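Local coordinates for aldose 1-epimerase (Escherichia coli, PDB 3NRE), which probably interconverts the alpha and beta anomers of aldose sugars, as an aldose 1-epimerase, at residues N202-W207 with P231-F236; A162-Y167 with D188-A193; P74-D79 with G87-W92. All blocks are in the same frame, centred on the assembly; numbering follows the deposited sequence.

Overall arrangement
Contacts 1 and 2 share one region of the fold and touch each other, with centres about 9 Å apart, whereas the centre of contact 3 lies about 22 Å from that of contact 1 and about 30 Å from that of contact 2. Contact 1 is buried and joins neighbouring antiparallel strands, so backbone hydrogen bonds and aromatic side chains carry it. Contact 2, also largely buried, ties the link between strands 159-162 and 166-170 to a loop, and an asparagine amide does much of the bonding; Tyr233 of contact 1 and Ala162 of contact 2 lie at their junction. Contact 3 is a surface meeting of two loop segments between strands 68-71 and 93-97, mostly apolar and without a direct hydrogen bond across it.

Contact 1: residues N202-W207 with P231-F236; sequences NGFAGW and PCYFIF
Asn202 pairs with Ile235 through two backbone hydrogen bonds: its N donates to Ile235 O at 3.2 Å, and its O receives Ile235 N. Its amide ND2 turns instead to Trp168 O on the neighbouring strand 166-170. At Gly203 the backbone lies against the Phe234 ring, with Gly203 CA 3.4 Å from the ring centroid and almost on the ring normal, a CH-pi contact over the face. A CB at Gly203 would collide with Phe234 CE1, so the close approach of this ring depends on the missing side chain. Phe204 N donates to Tyr233 O at 2.8 Å, and Tyr233 N returns a bond to Phe204 O. These reciprocal pairs belong to antiparallel strands 200-205 and 232-237, adjacent members of a sheet in the all-beta, galactose mutarotase-like fold. The Phe204 side chain crosses that of Tyr233 obliquely: CB stands over the centre of the tyrosine ring, while the ring planes, only 12° apart, are slid so far that they barely overlap. Farther out, Phe204 CE1 meets Ile235 CG1 at 3.7 Å. Beyond Ala205 the chain turns at Gly206, whose positive phi would jam a CB against the preceding carbonyl O. Trp207 N donates to Pro231 O, at 3.2 Å and from above the carbonyl plane. Anti to the backbone N (chi1 -171°), Trp207 CG comes to lie 3.6 Å from Tyr233 CD2. The five-membered ring of Trp207 and the Tyr233 ring form a T-shaped pair, the tyrosine edge toward the indole face, with centroids 4.8 Å apart and planes at 70°. Tyr233 CD2 sits over the indole face, offset toward its rim, and Tyr233 CB lies over the six-membered ring. Trp207 NE1 is held by Gln210 O.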
ATOM      1  N   ASN A 202       7.476  -0.144 -10.603  1.00 23.01           N
ATOM      2  CA  ASN A 202       6.545   0.037 -11.742  1.00 22.77           C
ATOM      3  C   ASN A 202       5.137  -0.141 -11.300  1.00 23.36           C
ATOM      4  O   ASN A 202       4.824  -1.086 -10.519  1.00 22.22           O
ATOM      5  CB  ASN A 202       6.835  -0.938 -12.895  1.00 22.54           C
ATOM      6  CG  ASN A 202       8.186  -0.723 -13.518  1.00 23.87           C
ATOM      7  OD1 ASN A 202       9.220  -1.229 -13.036  1.00 26.72           O
ATOM      8  ND2 ASN A 202       8.220   0.082 -14.600  1.00 24.23           N
ATOM      9  N   GLY A 203       4.259   0.712 -11.843  1.00 22.72           N
ATOM     10  CA  GLY A 203       2.835   0.572 -11.670  1.00 20.31           C
ATOM     11  C   GLY A 203       2.220  -0.204 -12.858  1.00 23.81           C
ATOM     12  O   GLY A 203       2.757  -0.159 -13.994  1.00 24.44           O
ATOM     13  N   PHE A 204       1.137  -0.927 -12.564  1.00 23.30           N
ATOM     14  CA  PHE A 204       0.454  -1.796 -13.514  1.00 28.57           C
ATOM     15  C   PHE A 204      -1.021  -1.424 -13.523  1.00 26.56           C
ATOM     16  O   PHE A 204      -1.602  -1.115 -12.484  1.00 28.35           O
ATOM     17  CB  PHE A 204       0.642  -3.285 -13.122  1.00 25.21           C
ATOM     18  CG  PHE A 204       2.067  -3.726 -13.221  1.00 28.69           C
ATOM     19  CD1 PHE A 204       2.952  -3.439 -12.201  1.00 20.47           C
ATOM     20  CD2 PHE A 204       2.531  -4.346 -14.355  1.00 24.29           C
ATOM     21  CE1 PHE A 204       4.284  -3.770 -12.316  1.00 26.07           C
ATOM     22  CE2 PHE A 204       3.860  -4.692 -14.486  1.00 30.29           C
ATOM     23  CZ  PHE A 204       4.752  -4.418 -13.439  1.00 25.63           C
ATOM     24  N   ALA A 205      -1.605  -1.443 -14.716  1.00 29.31           N
ATOM     25  CA  ALA A 205      -3.027  -1.107 -14.898  1.00 27.26           C
ATOM     26  C   ALA A 205      -3.782  -2.330 -15.361  1.00 32.35           C
ATOM     27  O   ALA A 205      -3.192  -3.357 -15.749  1.00 32.15           O
ATOM     28  CB  ALA A 205      -3.193   0.001 -15.958  1.00 31.24           C
ATOM     29  N   GLY A 206      -5.102  -2.228 -15.332  1.00 29.17           N
ATOM     30  CA  GLY A 206      -5.940  -3.325 -15.791  1.00 33.29           C
ATOM     31  C   GLY A 206      -6.129  -4.459 -14.803  1.00 34.09           C
ATOM     32  O   GLY A 206      -6.553  -5.538 -15.169  1.00 36.09           O
ATOM     33  N   TRP A 207      -5.894  -4.180 -13.534  1.00 31.56           N
ATOM     34  CA  TRP A 207      -5.967  -5.184 -12.507  1.00 32.42           C
ATOM     35  C   TRP A 207      -7.400  -5.362 -12.074  1.00 35.86           C
ATOM     36  O   TRP A 207      -8.212  -4.435 -12.201  1.00 35.85           O
ATOM     37  CB  TRP A 207      -5.135  -4.728 -11.315  1.00 28.33           C
ATOM     38  CG  TRP A 207      -4.939  -5.732 -10.253  1.00 29.26           C
ATOM     39  CD1 TRP A 207      -4.716  -7.056 -10.413  1.00 30.05           C
ATOM     40  CD2 TRP A 207      -4.781  -5.455  -8.854  1.00 30.21           C
ATOM     41  NE1 TRP A 207      -4.495  -7.637  -9.182  1.00 29.84           N
ATOM     42  CE2 TRP A 207      -4.551  -6.675  -8.213  1.00 33.13           C
ATOM     43  CE3 TRP A 207      -4.878  -4.291  -8.079  1.00 27.38           C
ATOM     44  CZ2 TRP A 207      -4.373  -6.770  -6.835  1.00 26.52           C
ATOM     45  CZ3 TRP A 207      -4.709  -4.371  -6.739  1.00 27.54           C
ATOM     46  CH2 TRP A 207      -4.490  -5.614  -6.114  1.00 28.81           C
ATOM     47  N   PRO A 231      -7.872  -1.046  -9.198  1.00 33.51           N
ATOM     48  CA  PRO A 231      -7.540  -1.083 -10.631  1.00 32.57           C
ATOM     49  C   PRO A 231      -6.043  -1.092 -10.955  1.00 30.30           C
ATOM     50  O   PRO A 231      -5.678  -1.371 -12.105  1.00 29.37           O
ATOM     51  CB  PRO A 231      -8.136   0.219 -11.130  1.00 35.36           C
ATOM     52  CG  PRO A 231      -7.960   1.145  -9.992  1.00 31.34           C
ATOM     53  CD  PRO A 231      -8.332   0.289  -8.791  1.00 29.78           C
ATOM     54  N   CYS A 232      -5.190  -0.749  -9.973  1.00 28.02           N
ATOM     55  CA  CYS A 232      -3.749  -0.638 -10.201  0.60 27.11           C
ATOM     56  C   CYS A 232      -2.981  -1.235  -9.040  1.00 22.51           C
ATOM     57  O   CYS A 232      -3.461  -1.224  -7.929  1.00 25.14           O
ATOM     58  CB  CYS A 232      -3.360   0.821 -10.369  0.60 26.34           C
ATOM     59  SG  CYS A 232      -4.139   1.628 -11.772  0.60 28.77           S
ATOM     60  N   TYR A 233      -1.791  -1.752  -9.338  1.00 24.95           N
ATOM     61  CA  TYR A 233      -0.846  -2.224  -8.308  1.00 24.15           C
ATOM     62  C   TYR A 233       0.552  -1.758  -8.711  1.00 25.39           C
ATOM     63  O   TYR A 233       0.858  -1.634  -9.899  1.00 23.58           O
ATOM     64  CB  TYR A 233      -0.916  -3.753  -8.127  1.00 23.06           C
ATOM     65  CG  TYR A 233      -0.495  -4.650  -9.292  1.00 21.96           C
ATOM     66  CD1 TYR A 233       0.827  -5.067  -9.449  1.00 26.25           C
ATOM     67  CD2 TYR A 233      -1.426  -5.178 -10.202  1.00 23.16           C
ATOM     68  CE1 TYR A 233       1.200  -5.916 -10.512  1.00 23.28           C
ATOM     69  CE2 TYR A 233      -1.046  -6.037 -11.225  1.00 26.49           C
ATOM     70  CZ  TYR A 233       0.256  -6.389 -11.385  1.00 27.92           C
ATOM     71  OH  TYR A 233       0.641  -7.238 -12.391  1.00 28.21           O
ATOM     72  N   PHE A 234       1.403  -1.494  -7.708  1.00 22.51           N
ATOM     73  CA  PHE A 234       2.832  -1.288  -7.931  1.00 19.81           C
ATOM     74  C   PHE A 234       3.614  -2.510  -7.449  1.00 19.47           C
ATOM     75  O   PHE A 234       3.238  -3.184  -6.508  1.00 21.96           O
ATOM     76  CB  PHE A 234       3.355  -0.008  -7.192  1.00 19.68           C
ATOM     77  CG  PHE A 234       3.448   1.243  -8.066  1.00 20.02           C
ATOM     78  CD1 PHE A 234       2.289   1.938  -8.424  1.00 22.92           C
ATOM     79  CD2 PHE A 234       4.660   1.723  -8.521  1.00 25.77           C
ATOM     80  CE1 PHE A 234       2.355   3.069  -9.227  1.00 27.10           C
ATOM     81  CE2 PHE A 234       4.705   2.852  -9.304  1.00 24.64           C
ATOM     82  CZ  PHE A 234       3.579   3.527  -9.646  1.00 26.99           C
ATOM     83  N   ILE A 235       4.703  -2.805  -8.118  1.00 20.74           N
ATOM     84  CA  ILE A 235       5.643  -3.814  -7.682  1.00 23.86           C
ATOM     85  C   ILE A 235       6.928  -3.062  -7.362  1.00 23.59           C
ATOM     86  O   ILE A 235       7.404  -2.231  -8.173  1.00 22.46           O
ATOM     87  CB  ILE A 235       5.978  -4.838  -8.769  1.00 23.59           C
ATOM     88  CG1 ILE A 235       4.751  -5.639  -9.181  1.00 27.16           C
ATOM     89  CG2 ILE A 235       7.112  -5.785  -8.326  1.00 23.31           C
ATOM     90  CD1 ILE A 235       4.085  -6.471  -8.040  1.00 28.15           C
ATOM     91  N   PHE A 236       7.501  -3.388  -6.209  1.00 20.35           N
ATOM     92  CA  PHE A 236       8.809  -2.935  -5.808  1.00 21.77           C
ATOM     93  C   PHE A 236       9.734  -4.114  -5.513  1.00 20.62           C
ATOM     94  O   PHE A 236       9.385  -4.995  -4.724  1.00 21.94           O
ATOM     95  CB  PHE A 236       8.692  -2.012  -4.561  1.00 20.91           C
ATOM     96  CG  PHE A 236      10.002  -1.464  -4.152  1.00 22.45           C
ATOM     97  CD1 PHE A 236      10.717  -0.698  -5.037  1.00 23.12           C
ATOM     98  CD2 PHE A 236      10.546  -1.739  -2.934  1.00 24.75           C
ATOM     99  CE1 PHE A 236      11.946  -0.210  -4.707  1.00 24.54           C
ATOM    100  CE2 PHE A 236      11.811  -1.254  -2.580  1.00 26.47           C
ATOM    101  CZ  PHE A 236      12.500  -0.477  -3.459  1.00 22.40           C
TER
HETATM  102  O   HOH W   1      -6.729  -0.358 -14.797  1.00 36.57           O

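Contact 2: residues A162-Y167 with D188-A193; sequences AQASGY and DFNQPA
Ala162 N donates a backbone hydrogen bond of 2.7 Å to Phe189 O, approaching from above that carbonyl's plane, and this fixes the backbones where their CA atoms are 5.3 Å apart. Phe189 CB packs beside Ala162 N, whereas the ring leads away to Tyr233 and Ile235 on strand 232-237. At Ala164, two residues on from Ala162, the side-chain amide of Asn190 makes both remaining bonds across the contact. Its OD1 accepts from Ala164 N at 3.0 Å, with the donor above the carbonyl plane, and its ND2 gives a hydrogen to Ala164 O at 3.0 Å, in the plane of both groups and on a carbonyl lone pair. The loop between strands 176-180 and 193-194 contains an Asx turn here, in which Asp188 OD1 receives Asn190 N at 3.1 Å. The same oxygen takes Asn190 ND2 at 2.8 Å on its syn side, so three bonds set the rotation of the amide. An alanine in place of Asn190 would probably leave Ala164 N and O without these mates and Asp188 OD1 with one donor fewer. Gln163 CG passes 3.9 Å from Asn190 OD1, its extended chain continuing to Gly206 O through NE2.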
ATOM      1  N   ALA A 162      -0.956 -11.556 -10.864  1.00 29.89           N
ATOM      2  CA  ALA A 162      -1.766 -10.358 -10.681  1.00 28.26           C
ATOM      3  C   ALA A 162      -2.093  -9.800 -12.080  1.00 29.72           C
ATOM      4  O   ALA A 162      -1.221  -9.305 -12.776  1.00 29.53           O
ATOM      5  CB  ALA A 162      -1.003  -9.292  -9.856  1.00 26.61           C
ATOM      6  N   GLN A 163      -3.336  -9.953 -12.498  1.00 31.18           N
ATOM      7  CA  GLN A 163      -3.794  -9.499 -13.819  1.00 31.93           C
ATOM      8  C   GLN A 163      -3.344  -8.092 -14.161  1.00 32.98           C
ATOM      9  O   GLN A 163      -3.398  -7.226 -13.317  1.00 31.19           O
ATOM     10  CB  GLN A 163      -5.325  -9.590 -13.869  1.00 34.84           C
ATOM     11  CG  GLN A 163      -5.975  -9.015 -15.127  1.00 38.07           C
ATOM     12  CD  GLN A 163      -7.495  -9.099 -15.035  1.00 46.37           C
ATOM     13  OE1 GLN A 163      -8.058 -10.197 -15.029  1.00 48.48           O
ATOM     14  NE2 GLN A 163      -8.158  -7.943 -14.921  1.00 41.78           N
ATOM     15  N   ALA A 164      -2.895  -7.877 -15.399  1.00 33.50           N
ATOM     16  CA  ALA A 164      -2.485  -6.569 -15.869  1.00 34.37           C
ATOM     17  C   ALA A 164      -2.595  -6.499 -17.373  1.00 34.48           C
ATOM     18  O   ALA A 164      -2.273  -7.463 -18.074  1.00 38.98           O
ATOM     19  CB  ALA A 164      -1.043  -6.232 -15.427  1.00 31.91           C
ATOM     20  N   SER A 165      -3.081  -5.364 -17.862  1.00 35.56           N
ATOM     21  CA  SER A 165      -3.216  -5.148 -19.301  1.00 38.17           C
ATOM     22  C   SER A 165      -2.220  -4.145 -19.843  1.00 39.38           C
ATOM     23  O   SER A 165      -2.290  -3.810 -21.038  1.00 37.72           O
ATOM     24  CB  SER A 165      -4.648  -4.682 -19.620  1.00 40.77           C
ATOM     25  OG  SER A 165      -4.873  -3.406 -19.056  1.00 41.57           O
ATOM     26  N   GLY A 166      -1.355  -3.614 -18.956  1.00 31.79           N
ATOM     27  CA  GLY A 166      -0.336  -2.685 -19.338  1.00 30.59           C
ATOM     28  C   GLY A 166       0.379  -2.166 -18.127  1.00 29.17           C
ATOM     29  O   GLY A 166       0.009  -2.503 -17.016  1.00 29.32           O
ATOM     30  N   TYR A 167       1.406  -1.371 -18.364  1.00 28.22           N
ATOM     31  CA  TYR A 167       2.194  -0.821 -17.259  1.00 26.30           C
ATOM     32  C   TYR A 167       2.791   0.518 -17.623  1.00 28.83           C
ATOM     33  O   TYR A 167       2.817   0.902 -18.776  1.00 27.32           O
ATOM     34  CB  TYR A 167       3.297  -1.794 -16.842  1.00 25.79           C
ATOM     35  CG  TYR A 167       4.567  -1.774 -17.659  1.00 30.00           C
ATOM     36  CD1 TYR A 167       4.539  -1.967 -19.032  1.00 29.89           C
ATOM     37  CD2 TYR A 167       5.793  -1.590 -17.063  1.00 25.94           C
ATOM     38  CE1 TYR A 167       5.709  -1.972 -19.789  1.00 34.70           C
ATOM     39  CE2 TYR A 167       6.961  -1.570 -17.808  1.00 32.62           C
ATOM     40  CZ  TYR A 167       6.917  -1.771 -19.153  1.00 34.19           C
ATOM     41  OH  TYR A 167       8.081  -1.763 -19.881  1.00 36.32           O
ATOM     42  N   ASP A 188       5.437  -9.597 -16.524  1.00 31.99           N
ATOM     43  CA  ASP A 188       4.094 -10.072 -16.871  1.00 32.89           C
ATOM     44  C   ASP A 188       3.643 -11.117 -15.861  1.00 33.96           C
ATOM     45  O   ASP A 188       4.068 -12.292 -15.920  1.00 35.61           O
ATOM     46  CB  ASP A 188       4.088 -10.676 -18.301  1.00 36.55           C
ATOM     47  CG  ASP A 188       2.676 -10.969 -18.810  1.00 44.66           C
ATOM     48  OD1 ASP A 188       1.764 -11.114 -17.972  1.00 39.87           O
ATOM     49  OD2 ASP A 188       2.476 -11.093 -20.057  1.00 52.60           O
ATOM     50  N   PHE A 189       2.784 -10.682 -14.927  1.00 33.16           N
ATOM     51  CA  PHE A 189       2.308 -11.506 -13.838  1.00 31.94           C
ATOM     52  C   PHE A 189       0.878 -11.976 -14.063  1.00 32.88           C
ATOM     53  O   PHE A 189       0.210 -12.412 -13.124  1.00 32.45           O
ATOM     54  CB  PHE A 189       2.431 -10.752 -12.501  1.00 30.39           C
ATOM     55  CG  PHE A 189       3.816 -10.234 -12.262  1.00 31.33           C
ATOM     56  CD1 PHE A 189       4.859 -11.120 -12.043  1.00 34.77           C
ATOM     57  CD2 PHE A 189       4.096  -8.886 -12.354  1.00 30.26           C
ATOM     58  CE1 PHE A 189       6.186 -10.613 -11.843  1.00 32.36           C
ATOM     59  CE2 PHE A 189       5.394  -8.393 -12.191  1.00 30.27           C
ATOM     60  CZ  PHE A 189       6.439  -9.271 -11.942  1.00 32.66           C
ATOM     61  N   ASN A 190       0.400 -11.936 -15.309  1.00 36.04           N
ATOM     62  CA  ASN A 190      -0.935 -12.509 -15.582  1.00 38.25           C
ATOM     63  C   ASN A 190      -1.028 -14.002 -15.234  1.00 36.89           C
ATOM     64  O   ASN A 190      -2.037 -14.473 -14.716  1.00 40.64           O
ATOM     65  CB  ASN A 190      -1.359 -12.267 -17.035  1.00 38.82           C
ATOM     66  CG  ASN A 190      -1.762 -10.825 -17.282  1.00 41.24           C
ATOM     67  OD1 ASN A 190      -2.891 -10.428 -16.965  1.00 39.77           O
ATOM     68  ND2 ASN A 190      -0.822 -10.016 -17.780  1.00 34.24           N
ATOM     69  N   GLN A 191       0.051 -14.733 -15.519  1.00 43.32           N
ATOM     70  CA  GLN A 191       0.241 -16.132 -15.031  1.00 43.70           C
ATOM     71  C   GLN A 191       1.367 -16.071 -13.965  1.00 43.42           C
ATOM     72  O   GLN A 191       2.232 -15.193 -14.036  1.00 40.16           O
ATOM     73  CB  GLN A 191       0.641 -17.065 -16.184  1.00 50.06           C
ATOM     74  CG  GLN A 191      -0.495 -17.388 -17.212  1.00 57.35           C
ATOM     75  CD  GLN A 191      -1.782 -17.877 -16.527  1.00 63.25           C
ATOM     76  OE1 GLN A 191      -2.805 -17.181 -16.535  1.00 58.34           O
ATOM     77  NE2 GLN A 191      -1.713 -19.050 -15.883  1.00 59.17           N
ATOM     78  N   PRO A 192       1.366 -16.990 -12.977  1.00 42.39           N
ATOM     79  CA  PRO A 192       2.392 -16.950 -11.946  1.00 41.02           C
ATOM     80  C   PRO A 192       3.807 -16.807 -12.508  1.00 40.53           C
ATOM     81  O   PRO A 192       4.177 -17.552 -13.432  1.00 44.56           O
ATOM     82  CB  PRO A 192       2.240 -18.295 -11.241  1.00 42.29           C
ATOM     83  CG  PRO A 192       0.837 -18.722 -11.531  1.00 46.53           C
ATOM     84  CD  PRO A 192       0.514 -18.190 -12.884  1.00 46.16           C
ATOM     85  N   ALA A 193       4.597 -15.886 -11.958  1.00 36.01           N
ATOM     86  CA  ALA A 193       5.929 -15.638 -12.489  1.00 35.91           C
ATOM     87  C   ALA A 193       6.859 -15.243 -11.346  1.00 33.48           C
ATOM     88  O   ALA A 193       6.419 -14.662 -10.388  1.00 31.08           O
ATOM     89  CB  ALA A 193       5.868 -14.507 -13.524  1.00 36.71           C
TER

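Contact 3: residues P74-D79 with G87-W92; sequences PNVEWD and GWLGEW
Leu89 and Trp88 of the short 3-10 segment meet Asn75, Val76 and Trp78. The Trp88 side chain sets out from a CB that already points toward segment 74-79. Along its pyrrole edge, NE1 lies 3.9 Å from Asn75 ND2, which is near the indole plane, but NE1 hydrogen-bonds to Gly85 O, with a weak second bond to Leu83 O. On the six-membered ring, CZ2 meets Val76 CG1 at 3.9 Å, the two side chains crossing at about a right angle. At the tip, CH2 touches the same methyl and also Trp78 CZ2, 4.0 Å away, where the indoles reach toward each other tip to tip. Val76 opens a type I turn ending at Asp79, and its CG2 sits over the centre of the Trp78 ring, 3.7 Å above the plane. Both segments belong to the irregular connection between strands 68-71 and 93-97 of this beta-rich fold. Leu89 CD2 covers the centre of one Trp88 face, and the ring also stacks with Phe49. The other methyl of Leu89, CD1, reaches Asn75 ND2 at 3.6 Å and Val76 CG1 at 4.1 Å, while Asn75 OD1 accepts from Leu83 N.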
ATOM      1  N   PRO A  74       7.550  18.400  -0.228  1.00 21.92           N
ATOM      2  CA  PRO A  74       8.085  17.091   0.115  1.00 21.10           C
ATOM      3  C   PRO A  74       7.874  16.747   1.587  1.00 22.60           C
ATOM      4  O   PRO A  74       7.924  17.656   2.447  1.00 23.18           O
ATOM      5  CB  PRO A  74       9.579  17.197  -0.217  1.00 24.03           C
ATOM      6  CG  PRO A  74       9.859  18.582  -0.328  1.00 23.87           C
ATOM      7  CD  PRO A  74       8.598  19.308  -0.706  1.00 22.19           C
ATOM      8  N   ASN A  75       7.538  15.485   1.841  1.00 20.00           N
ATOM      9  CA  ASN A  75       7.224  15.013   3.196  1.00 20.39           C
ATOM     10  C   ASN A  75       8.267  14.059   3.773  1.00 22.32           C
ATOM     11  O   ASN A  75       8.256  13.790   4.984  1.00 21.38           O
ATOM     12  CB  ASN A  75       5.786  14.433   3.296  1.00 19.70           C
ATOM     13  CG  ASN A  75       5.522  13.270   2.356  1.00 17.42           C
ATOM     14  OD1 ASN A  75       6.280  13.023   1.430  1.00 19.23           O
ATOM     15  ND2 ASN A  75       4.436  12.537   2.618  1.00 18.75           N
ATOM     16  N   VAL A  76       9.160  13.554   2.940  1.00 19.82           N
ATOM     17  CA  VAL A  76      10.282  12.730   3.420  1.00 20.03           C
ATOM     18  C   VAL A  76      11.570  13.309   2.853  1.00 22.00           C
ATOM     19  O   VAL A  76      11.590  13.883   1.765  1.00 22.64           O
ATOM     20  CB  VAL A  76      10.104  11.228   3.075  1.00 20.85           C
ATOM     21  CG1 VAL A  76       8.929  10.630   3.774  1.00 21.39           C
ATOM     22  CG2 VAL A  76      10.004  10.950   1.507  1.00 22.21           C
ATOM     23  N   GLU A  77      12.651  13.212   3.623  1.00 24.87           N
ATOM     24  CA  GLU A  77      13.915  13.865   3.260  0.50 25.93           C
ATOM     25  C   GLU A  77      14.517  13.286   1.987  1.00 26.26           C
ATOM     26  O   GLU A  77      15.190  13.994   1.241  1.00 28.23           O
ATOM     27  CB  GLU A  77      14.935  13.754   4.407  0.50 29.03           C
ATOM     28  CG  GLU A  77      15.326  12.324   4.758  0.50 27.54           C
ATOM     29  N   TRP A  78      14.251  12.005   1.748  1.00 23.80           N
ATOM     30  CA  TRP A  78      14.879  11.245   0.680  1.00 25.42           C
ATOM     31  C   TRP A  78      14.175  11.250  -0.680  1.00 26.96           C
ATOM     32  O   TRP A  78      14.665  10.580  -1.596  1.00 27.34           O
ATOM     33  CB  TRP A  78      15.076   9.777   1.140  1.00 24.62           C
ATOM     34  CG  TRP A  78      13.893   9.066   1.709  1.00 24.47           C
ATOM     35  CD1 TRP A  78      13.577   8.940   3.042  1.00 26.95           C
ATOM     36  CD2 TRP A  78      12.885   8.329   1.000  1.00 24.15           C
ATOM     37  NE1 TRP A  78      12.451   8.217   3.195  1.00 29.73           N
ATOM     38  CE2 TRP A  78      12.002   7.798   1.973  1.00 27.61           C
ATOM     39  CE3 TRP A  78      12.645   8.059  -0.349  1.00 27.78           C
ATOM     40  CZ2 TRP A  78      10.889   7.067   1.645  1.00 29.71           C
ATOM     41  CZ3 TRP A  78      11.509   7.281  -0.669  1.00 28.75           C
ATOM     42  CH2 TRP A  78      10.684   6.786   0.323  1.00 31.24           C
ATOM     43  N   ASP A  79      13.064  11.986  -0.806  1.00 22.37           N
ATOM     44  CA  ASP A  79      12.299  12.077  -2.079  1.00 21.54           C
ATOM     45  C   ASP A  79      11.897  13.552  -2.305  1.00 19.04           C
ATOM     46  O   ASP A  79      11.366  14.220  -1.374  1.00 20.74           O
ATOM     47  CB  ASP A  79      11.096  11.153  -2.036  1.00 20.08           C
ATOM     48  CG  ASP A  79      10.471  10.873  -3.428  1.00 23.70           C
ATOM     49  OD1 ASP A  79      10.481  11.740  -4.345  1.00 21.14           O
ATOM     50  OD2 ASP A  79      10.080   9.707  -3.641  1.00 24.17           O
ATOM     51  N   GLY A  87      -0.658   9.602   6.285  1.00 19.51           N
ATOM     52  CA  GLY A  87      -0.972   8.599   7.286  1.00 19.59           C
ATOM     53  C   GLY A  87       0.224   7.810   7.778  1.00 19.50           C
ATOM     54  O   GLY A  87       0.441   7.638   8.994  1.00 18.99           O
ATOM     55  N   TRP A  88       1.017   7.347   6.824  1.00 18.41           N
ATOM     56  CA  TRP A  88       2.204   6.563   7.144  1.00 18.52           C
ATOM     57  C   TRP A  88       3.249   7.272   8.004  1.00 18.94           C
ATOM     58  O   TRP A  88       4.136   6.608   8.532  1.00 18.67           O
ATOM     59  CB  TRP A  88       2.851   6.001   5.861  1.00 17.05           C
ATOM     60  CG  TRP A  88       3.470   7.044   4.942  1.00 18.44           C
ATOM     61  CD1 TRP A  88       2.914   8.234   4.511  1.00 17.32           C
ATOM     62  CD2 TRP A  88       4.735   6.941   4.303  1.00 16.26           C
ATOM     63  NE1 TRP A  88       3.789   8.854   3.643  1.00 17.59           N
ATOM     64  CE2 TRP A  88       4.908   8.089   3.512  1.00 17.36           C
ATOM     65  CE3 TRP A  88       5.722   5.959   4.285  1.00 17.23           C
ATOM     66  CZ2 TRP A  88       6.032   8.284   2.720  1.00 15.32           C
ATOM     67  CZ3 TRP A  88       6.848   6.151   3.514  1.00 18.09           C
ATOM     68  CH2 TRP A  88       7.015   7.314   2.752  1.00 18.67           C
ATOM     69  N   LEU A  89       3.203   8.614   8.089  1.00 17.66           N
ATOM     70  CA  LEU A  89       4.132   9.412   8.831  1.00 19.21           C
ATOM     71  C   LEU A  89       3.564   9.949  10.165  1.00 20.10           C
ATOM     72  O   LEU A  89       4.278  10.601  10.924  1.00 23.37           O
ATOM     73  CB  LEU A  89       4.587  10.605   7.990  1.00 19.64           C
ATOM     74  CG  LEU A  89       5.208  10.247   6.641  1.00 20.91           C
ATOM     75  CD1 LEU A  89       5.551  11.549   5.896  1.00 19.30           C
ATOM     76  CD2 LEU A  89       6.422   9.405   6.864  1.00 22.24           C
ATOM     77  N   GLY A  90       2.291   9.760  10.377  1.00 21.07           N
ATOM     78  CA  GLY A  90       1.596  10.366  11.545  1.00 20.94           C
ATOM     79  C   GLY A  90       1.433   9.408  12.697  1.00 23.88           C
ATOM     80  O   GLY A  90       1.611   8.178  12.558  1.00 21.83           O
ATOM     81  N   GLU A  91       1.127   9.953  13.852  1.00 22.17           N
ATOM     82  CA  GLU A  91       0.855   9.119  15.008  0.50 23.08           C
ATOM     83  C   GLU A  91      -0.656   8.908  15.157  1.00 22.97           C
ATOM     84  O   GLU A  91      -1.428   9.877  15.194  1.00 25.54           O
ATOM     85  CB  GLU A  91       1.435   9.744  16.271  0.50 26.33           C
ATOM     86  CG  GLU A  91       2.953   9.756  16.331  0.50 27.31           C
ATOM     87  CD  GLU A  91       3.433  10.104  17.728  0.50 32.25           C
ATOM     88  OE1 GLU A  91       3.359   9.219  18.612  0.50 25.37           O
ATOM     89  OE2 GLU A  91       3.852  11.266  17.935  0.50 38.09           O
ATOM     90  N   TRP A  92      -1.080   7.646  15.225  1.00 20.75           N
ATOM     91  CA  TRP A  92      -2.499   7.301  15.259  1.00 20.34           C
ATOM     92  C   TRP A  92      -2.918   7.040  16.695  1.00 22.85           C
ATOM     93  O   TRP A  92      -2.053   6.833  17.584  1.00 23.93           O
ATOM     94  CB  TRP A  92      -2.752   6.061  14.414  1.00 19.76           C
ATOM     95  CG  TRP A  92      -2.463   6.220  12.927  1.00 18.46           C
ATOM     96  CD1 TRP A  92      -1.295   6.664  12.342  1.00 19.18           C
ATOM     97  CD2 TRP A  92      -3.369   5.923  11.840  1.00 19.89           C
ATOM     98  NE1 TRP A  92      -1.422   6.639  10.974  1.00 18.68           N
ATOM     99  CE2 TRP A  92      -2.684   6.213  10.637  1.00 20.22           C
ATOM    100  CE3 TRP A  92      -4.690   5.451  11.762  1.00 19.44           C
ATOM    101  CZ2 TRP A  92      -3.268   6.022   9.395  1.00 23.15           C
ATOM    102  CZ3 TRP A  92      -5.273   5.304  10.550  1.00 22.22           C
ATOM    103  CH2 TRP A  92      -4.536   5.551   9.355  1.00 21.77           C
TER